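Local coordinates for putative alkaline phosphatase (Pseudomonas fluorescens, PDB 4F1V), which binds phosphate in the periplasm with high affinity and probably delivers it to the PstSACB ABC transporter for import, at residues V240-V254 with Q281-F293. Residues are numbered along the deposited sequence; the frame is centred on the assembly and turned at random. Where two conformers were deposited one is given.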
ATOM      1  N   VAL A 240      -6.988  10.989  16.422  0.50  7.74           N
ATOM      2  CA  VAL A 240      -7.066   9.588  16.850  0.50  5.88           C
ATOM      3  C   VAL A 240      -5.845   8.899  16.198  0.50  5.53           C
ATOM      4  O   VAL A 240      -5.099   9.410  15.375  0.50  5.85           O
ATOM      5  CB  VAL A 240      -8.419   8.889  16.460  0.50  6.11           C
ATOM      6  CG1 VAL A 240      -9.612   9.710  17.001  0.50  6.80           C
ATOM      7  CG2 VAL A 240      -8.467   8.802  14.895  0.50  5.78           C
ATOM      8  N   SER A 241      -5.779   7.641  16.630  1.00  6.56           N
ATOM      9  CA  SER A 241      -4.662   6.774  16.238  1.00  5.36           C
ATOM     10  C   SER A 241      -4.883   6.067  14.880  1.00  4.43           C
ATOM     11  O   SER A 241      -6.022   5.960  14.416  1.00  4.85           O
ATOM     12  CB  SER A 241      -4.431   5.678  17.285  1.00  6.17           C
ATOM     13  OG  SER A 241      -5.415   4.675  17.051  1.00  6.16           O
ATOM     14  N   PRO A 242      -3.822   5.503  14.289  1.00  4.44           N
ATOM     15  CA  PRO A 242      -3.939   4.799  13.001  1.00  4.46           C
ATOM     16  C   PRO A 242      -4.285   3.331  13.151  1.00  4.42           C
ATOM     17  O   PRO A 242      -4.106   2.533  12.215  1.00  5.07           O
ATOM     18  CB  PRO A 242      -2.533   4.972  12.407  1.00  4.40           C
ATOM     19  CG  PRO A 242      -1.613   4.959  13.616  1.00  4.24           C
ATOM     20  CD  PRO A 242      -2.398   5.785  14.653  1.00  5.00           C
ATOM     21  N   ALA A 243      -4.821   2.931  14.300  1.00  4.56           N
ATOM     22  CA  ALA A 243      -5.353   1.571  14.445  1.00  5.02           C
ATOM     23  C   ALA A 243      -6.327   1.259  13.324  1.00  4.69           C
ATOM     24  O   ALA A 243      -7.085   2.126  12.881  1.00  5.13           O
ATOM     25  CB  ALA A 243      -6.000   1.425  15.784  1.00  5.76           C
ATOM     26  N   ALA A 244      -6.351   0.015  12.876  1.00  4.80           N
ATOM     27  CA  ALA A 244      -7.257  -0.395  11.795  1.00  5.25           C
ATOM     28  C   ALA A 244      -8.692  -0.069  12.083  1.00  5.48           C
ATOM     29  O   ALA A 244      -9.441   0.305  11.166  1.00  6.22           O
ATOM     30  CB  ALA A 244      -7.055  -1.899  11.498  1.00  6.50           C
ATOM     31  N   ALA A 245      -9.138  -0.190  13.326  1.00  6.20           N
ATOM     32  CA  ALA A 245     -10.518   0.122  13.672  1.00  6.97           C
ATOM     33  C   ALA A 245     -10.896   1.549  13.369  1.00  6.37           C
ATOM     34  O   ALA A 245     -12.094   1.870  13.200  1.00  8.38           O
ATOM     35  CB  ALA A 245     -10.787  -0.117  15.190  1.00 10.18           C
ATOM     36  N   ASN A 246      -9.927   2.437  13.297  1.00  5.49           N
ATOM     37  CA  ASN A 246     -10.174   3.854  13.037  1.00  5.30           C
ATOM     38  C   ASN A 246     -10.205   4.180  11.538  1.00  4.73           C
ATOM     39  O   ASN A 246     -10.551   5.332  11.210  1.00  5.49           O
ATOM     40  CB  ASN A 246      -9.159   4.751  13.781  1.00  5.50           C
ATOM     41  CG  ASN A 246      -9.297   4.599  15.282  1.00  6.39           C
ATOM     42  OD1 ASN A 246     -10.426   4.385  15.766  1.00  9.98           O
ATOM     43  ND2 ASN A 246      -8.205   4.774  15.995  1.00  6.93           N
ATOM     44  N   VAL A 247      -9.911   3.227  10.667  1.00  4.91           N
ATOM     45  CA  VAL A 247     -10.073   3.414   9.219  1.00  4.73           C
ATOM     46  C   VAL A 247     -11.063   2.396   8.624  1.00  5.37           C
ATOM     47  O   VAL A 247     -11.410   2.509   7.440  1.00  5.54           O
ATOM     48  CB  VAL A 247      -8.743   3.371   8.403  1.00  4.90           C
ATOM     49  CG1 VAL A 247      -7.870   4.566   8.777  1.00  5.07           C
ATOM     50  CG2 VAL A 247      -8.018   2.042   8.612  1.00  5.56           C
ATOM     51  N   SER A 248     -11.559   1.427   9.412  1.00  5.75           N
ATOM     52  CA  SER A 248     -12.323   0.377   8.793  0.50  5.86           C
ATOM     53  C   SER A 248     -13.672   0.845   8.261  1.00  6.13           C
ATOM     54  O   SER A 248     -14.100   0.345   7.202  1.00  6.08           O
ATOM     55  CB  SER A 248     -12.464  -0.765   9.783  0.50  7.71           C
ATOM     56  OG  SER A 248     -13.043  -0.358  10.998  0.50  8.65           O
ATOM     57  N   ALA A 249     -14.362   1.806   8.901  1.00  6.02           N
ATOM     58  CA  ALA A 249     -15.594   2.299   8.370  1.00  6.29           C
ATOM     59  C   ALA A 249     -15.386   2.922   6.999  1.00  5.49           C
ATOM     60  O   ALA A 249     -16.150   2.708   6.034  1.00  6.21           O
ATOM     61  CB  ALA A 249     -16.283   3.268   9.318  1.00  8.45           C
ATOM     62  N   ALA A 250     -14.359   3.769   6.888  1.00  5.25           N
ATOM     63  CA  ALA A 250     -14.105   4.444   5.626  1.00  4.71           C
ATOM     64  C   ALA A 250     -13.717   3.436   4.532  1.00  4.50           C
ATOM     65  O   ALA A 250     -14.148   3.596   3.370  1.00  5.29           O
ATOM     66  CB  ALA A 250     -13.029   5.472   5.842  1.00  5.62           C
ATOM     67  N   ILE A 251     -12.903   2.428   4.823  1.00  4.37           N
ATOM     68  CA  ILE A 251     -12.590   1.405   3.830  1.00  4.70           C
ATOM     69  C   ILE A 251     -13.901   0.696   3.363  1.00  4.83           C
ATOM     70  O   ILE A 251     -14.090   0.458   2.173  1.00  5.78           O
ATOM     71  CB  ILE A 251     -11.593   0.383   4.397  1.00  5.23           C
ATOM     72  CG1 ILE A 251     -10.207   1.022   4.606  1.00  5.53           C
ATOM     73  CG2 ILE A 251     -11.497  -0.859   3.493  1.00  5.51           C
ATOM     74  CD1 ILE A 251      -9.501   1.535   3.374  1.00  5.82           C
ATOM     75  N   GLY A 252     -14.779   0.449   4.300  0.70  6.00           N
ATOM     76  CA  GLY A 252     -16.026  -0.214   3.958  0.70  6.65           C
ATOM     77  C   GLY A 252     -16.961   0.613   3.097  0.70  5.71           C
ATOM     78  O   GLY A 252     -17.894   0.017   2.486  0.70  8.46           O
ATOM     79  N   ALA A 253     -16.832   1.895   3.074  0.70  5.02           N
ATOM     80  CA  ALA A 253     -17.644   2.797   2.296  0.70  5.71           C
ATOM     81  C   ALA A 253     -17.107   2.969   0.858  0.70  5.12           C
ATOM     82  O   ALA A 253     -17.718   3.655   0.082  0.70  6.65           O
ATOM     83  CB  ALA A 253     -17.741   4.173   2.929  0.70  6.57           C
ATOM     84  N   VAL A 254     -15.974   2.364   0.547  0.75  3.85           N
ATOM     85  CA  VAL A 254     -15.422   2.545  -0.802  0.75  3.94           C
ATOM     86  C   VAL A 254     -16.227   1.672  -1.790  0.75  3.83           C
ATOM     87  O   VAL A 254     -16.369   0.458  -1.594  0.75  4.01           O
ATOM     88  CB  VAL A 254     -13.943   2.162  -0.837  0.75  3.65           C
ATOM     89  CG1 VAL A 254     -13.399   2.236  -2.261  0.75  4.82           C
ATOM     90  CG2 VAL A 254     -13.141   3.067   0.126  0.75  4.15           C
ATOM     91  N   GLN A 281     -11.979   8.831  -3.982  0.70  4.94           N
ATOM     92  CA  GLN A 281     -12.758   8.966  -2.783  0.70  5.30           C
ATOM     93  C   GLN A 281     -12.199  10.114  -1.938  0.70  4.80           C
ATOM     94  O   GLN A 281     -10.970  10.205  -1.779  0.70  3.95           O
ATOM     95  CB  GLN A 281     -12.797   7.674  -1.952  0.70  6.36           C
ATOM     96  CG  GLN A 281     -13.507   6.544  -2.634  0.70  7.82           C
ATOM     97  CD  GLN A 281     -14.905   6.935  -3.167  0.70  7.16           C
ATOM     98  OE1 GLN A 281     -15.688   7.438  -2.393  0.70  7.58           O
ATOM     99  NE2 GLN A 281     -15.168   6.729  -4.442  0.70  8.18           N
ATOM    100  N   PRO A 282     -13.056  10.940  -1.305  0.80  5.03           N
ATOM    101  CA  PRO A 282     -12.517  11.951  -0.377  0.80  5.47           C
ATOM    102  C   PRO A 282     -12.016  11.239   0.882  0.80  5.26           C
ATOM    103  O   PRO A 282     -12.527  10.210   1.303  0.80  5.96           O
ATOM    104  CB  PRO A 282     -13.766  12.795   0.004  0.80  7.36           C
ATOM    105  CG  PRO A 282     -14.911  11.854  -0.208  0.80  7.93           C
ATOM    106  CD  PRO A 282     -14.547  10.969  -1.336  0.80  6.96           C
ATOM    107  N   TYR A 283     -10.993  11.871   1.471  1.00  4.83           N
ATOM    108  CA  TYR A 283     -10.535  11.364   2.763  1.00  5.50           C
ATOM    109  C   TYR A 283     -11.666  11.501   3.785  1.00  5.46           C
ATOM    110  O   TYR A 283     -12.448  12.474   3.771  1.00  7.48           O
ATOM    111  CB  TYR A 283      -9.240  12.023   3.207  1.00  5.60           C
ATOM    112  CG  TYR A 283      -8.072  11.538   2.379  1.00  5.18           C
ATOM    113  CD1 TYR A 283      -7.573  12.274   1.328  1.00  5.02           C
ATOM    114  CD2 TYR A 283      -7.485  10.296   2.637  1.00  4.38           C
ATOM    115  CE1 TYR A 283      -6.530  11.807   0.525  1.00  4.43           C
ATOM    116  CE2 TYR A 283      -6.467   9.810   1.856  1.00  4.20           C
ATOM    117  CZ  TYR A 283      -5.973  10.551   0.803  1.00  3.73           C
ATOM    118  OH  TYR A 283      -4.963  10.119  -0.048  1.00  4.45           O
ATOM    119  N   PRO A 284     -11.770  10.559   4.700  1.00  5.88           N
ATOM    120  CA  PRO A 284     -12.907  10.545   5.646  1.00  6.63           C
ATOM    121  C   PRO A 284     -12.817  11.683   6.661  1.00  7.41           C
ATOM    122  O   PRO A 284     -11.713  12.069   7.062  1.00  8.06           O
ATOM    123  CB  PRO A 284     -12.793   9.194   6.299  1.00  6.41           C
ATOM    124  CG  PRO A 284     -11.312   8.820   6.197  1.00  5.80           C
ATOM    125  CD  PRO A 284     -10.929   9.349   4.857  1.00  5.82           C
ATOM    126  N   THR A 285     -13.961  12.208   7.065  1.00  9.57           N
ATOM    127  CA  THR A 285     -14.118  13.252   8.009  1.00 10.55           C
ATOM    128  C   THR A 285     -14.135  12.784   9.468  1.00 12.42           C
ATOM    129  O   THR A 285     -13.947  13.621  10.350  1.00 19.53           O
ATOM    130  CB  THR A 285     -15.432  14.115   7.637  1.00 10.57           C
ATOM    131  OG1 THR A 285     -16.629  13.299   7.557  1.00 19.36           O
ATOM    132  CG2 THR A 285     -15.170  14.706   6.321  1.00 12.95           C
ATOM    133  N   SER A 286     -14.423  11.512   9.668  0.50  9.16           N
ATOM    134  CA  SER A 286     -14.396  10.875  10.945  0.50  9.28           C
ATOM    135  C   SER A 286     -13.296   9.838  10.982  0.50  7.56           C
ATOM    136  O   SER A 286     -12.807   9.422   9.941  0.50  7.07           O
ATOM    137  CB  SER A 286     -15.766  10.277  11.194  0.50 11.25           C
ATOM    138  OG  SER A 286     -16.081   9.283  10.208  0.50 21.53           O
ATOM    139  N   GLY A 287     -12.985   9.349  12.180  1.00  8.04           N
ATOM    140  CA  GLY A 287     -11.926   8.390  12.331  1.00  7.36           C
ATOM    141  C   GLY A 287     -10.553   8.960  11.920  1.00  6.39           C
ATOM    142  O   GLY A 287     -10.324  10.157  11.959  1.00  8.64           O
ATOM    143  N   TYR A 288      -9.651   8.027  11.606  1.00  5.08           N
ATOM    144  CA  TYR A 288      -8.290   8.409  11.245  1.00  4.68           C
ATOM    145  C   TYR A 288      -8.232   8.754   9.737  1.00  4.31           C
ATOM    146  O   TYR A 288      -8.796   8.007   8.922  1.00  4.76           O
ATOM    147  CB  TYR A 288      -7.353   7.237  11.540  1.00  4.64           C
ATOM    148  CG  TYR A 288      -5.906   7.566  11.286  1.00  3.93           C
ATOM    149  CD1 TYR A 288      -5.167   8.263  12.248  1.00  4.56           C
ATOM    150  CD2 TYR A 288      -5.252   7.184  10.103  1.00  4.33           C
ATOM    151  CE1 TYR A 288      -3.818   8.566  12.050  1.00  4.17           C
ATOM    152  CE2 TYR A 288      -3.910   7.475   9.891  1.00  4.51           C
ATOM    153  CZ  TYR A 288      -3.174   8.171  10.862  1.00  4.03           C
ATOM    154  OH  TYR A 288      -1.846   8.433  10.734  1.00  4.26           O
ATOM    155  N   PRO A 289      -7.569   9.827   9.347  1.00  4.45           N
ATOM    156  CA  PRO A 289      -7.790  10.346   7.981  1.00  4.39           C
ATOM    157  C   PRO A 289      -6.917   9.741   6.892  1.00  4.27           C
ATOM    158  O   PRO A 289      -7.231   9.901   5.720  1.00  5.31           O
ATOM    159  CB  PRO A 289      -7.544  11.848   8.127  1.00  5.52           C
ATOM    160  CG  PRO A 289      -6.576  11.959   9.266  1.00  5.68           C
ATOM    161  CD  PRO A 289      -7.003  10.909  10.237  1.00  5.54           C
ATOM    162  N   ILE A 290      -5.728   9.155   7.228  1.00  3.65           N
ATOM    163  CA  ILE A 290      -4.784   8.745   6.202  1.00  3.87           C
ATOM    164  C   ILE A 290      -4.894   7.274   5.926  1.00  3.75           C
ATOM    165  O   ILE A 290      -4.585   6.427   6.816  1.00  4.02           O
ATOM    166  CB  ILE A 290      -3.309   9.081   6.545  1.00  3.68           C
ATOM    167  CG1 ILE A 290      -3.159  10.434   7.283  1.00  4.70           C
ATOM    168  CG2 ILE A 290      -2.484   9.076   5.259  1.00  4.61           C
ATOM    169  CD1 ILE A 290      -1.735  10.751   7.674  1.00  5.87           C
ATOM    170  N   LEU A 291      -5.348   6.876   4.740  1.00  3.41           N
ATOM    171  CA  LEU A 291      -5.667   5.481   4.434  1.00  3.72           C
ATOM    172  C   LEU A 291      -5.567   5.254   2.906  1.00  3.29           C
ATOM    173  O   LEU A 291      -5.514   6.198   2.103  1.00  3.95           O
ATOM    174  CB  LEU A 291      -7.024   5.049   4.986  1.00  3.91           C
ATOM    175  CG  LEU A 291      -8.262   5.447   4.166  1.00  3.89           C
ATOM    176  CD1 LEU A 291      -9.521   4.986   4.894  1.00  5.28           C
ATOM    177  CD2 LEU A 291      -8.369   6.941   3.876  1.00  4.25           C
ATOM    178  N   GLY A 292      -5.639   3.968   2.527  1.00  3.50           N
ATOM    179  CA  GLY A 292      -5.752   3.563   1.118  1.00  3.73           C
ATOM    180  C   GLY A 292      -5.711   2.067   1.005  1.00  3.32           C
ATOM    181  O   GLY A 292      -5.991   1.369   1.998  1.00  3.54           O
ATOM    182  N   PHE A 293      -5.426   1.551  -0.197  1.00  3.16           N
ATOM    183  CA  PHE A 293      -5.381   0.114  -0.463  1.00  2.90           C
ATOM    184  C   PHE A 293      -3.986  -0.315  -0.860  1.00  3.01           C
ATOM    185  O   PHE A 293      -3.224   0.423  -1.498  1.00  3.44           O
ATOM    186  CB  PHE A 293      -6.387  -0.312  -1.580  1.00  3.75           C
ATOM    187  CG  PHE A 293      -7.818  -0.135  -1.141  1.00  3.62           C
ATOM    188  CD1 PHE A 293      -8.479   1.077  -1.307  1.00  4.87           C
ATOM    189  CD2 PHE A 293      -8.459  -1.173  -0.493  1.00  3.56           C
ATOM    190  CE1 PHE A 293      -9.782   1.232  -0.850  1.00  5.41           C
ATOM    191  CE2 PHE A 293      -9.761  -1.012  -0.042  1.00  4.78           C
ATOM    192  CZ  PHE A 293     -10.440   0.175  -0.239  1.00  5.13           C
TER
HETATM  193  O   HOH W   1     -16.075   6.176  -0.027  0.60  8.79           O
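Tyr288 lays its ring beneath Pro242, whose CB stands 3.8 Å from the ring centroid and 17° off the normal, a CH-pi contact over the face. The opposite face carries CD of the following residue, Pro289, so the phenol is sandwiched between two prolines. Val240 O reaches the ring edge at Tyr288 CD1 (3.3 Å), while Val247 lies alongside with CG1 3.9 Å from Tyr288 CB. With Tyr288 CG anti to the backbone N (chi1 -176°), the ring is carried out to Pro242. Behind it, Tyr288 N donates to Asn246 O (2.9 Å, 166° at the hydrogen), with the donor lifted above the carbonyl plane. Gly287 CA, at positive phi, makes a CA-H...O contact with the same oxygen.

Farther along, helix 248-252 packs against the first residues of strand 291-299. Leu291 CD1 fits between Ala250 CB (3.7 Å) and Ile251 CD1 (3.8 Å), and Pro284 closes on Ala250 from the loop. Ile251 CD1 lies over a face of the Phe293 ring, whereas the methyls of Val254 approach Phe293 CE1, CG2 near the ring plane.

The second shell fixes the Tyr288 slot. Asn246 ND2 donates to Ser241 O (2.9 Å), tying the turn back on itself, and Ser241 OG bonds Asp221. Tyr288 OH bonds Val95 O, just beyond strand 85-94, the neighbour of 291-299 in the mixed sheet.

In this venus-flytrap fold the contact lies behind the phosphate site, Phe293's side chain about 12 Å from the bound ion. The interface is largely apolar, crossed by one main-chain hydrogen bond, and the phenol hydroxyl is satisfied by backbone.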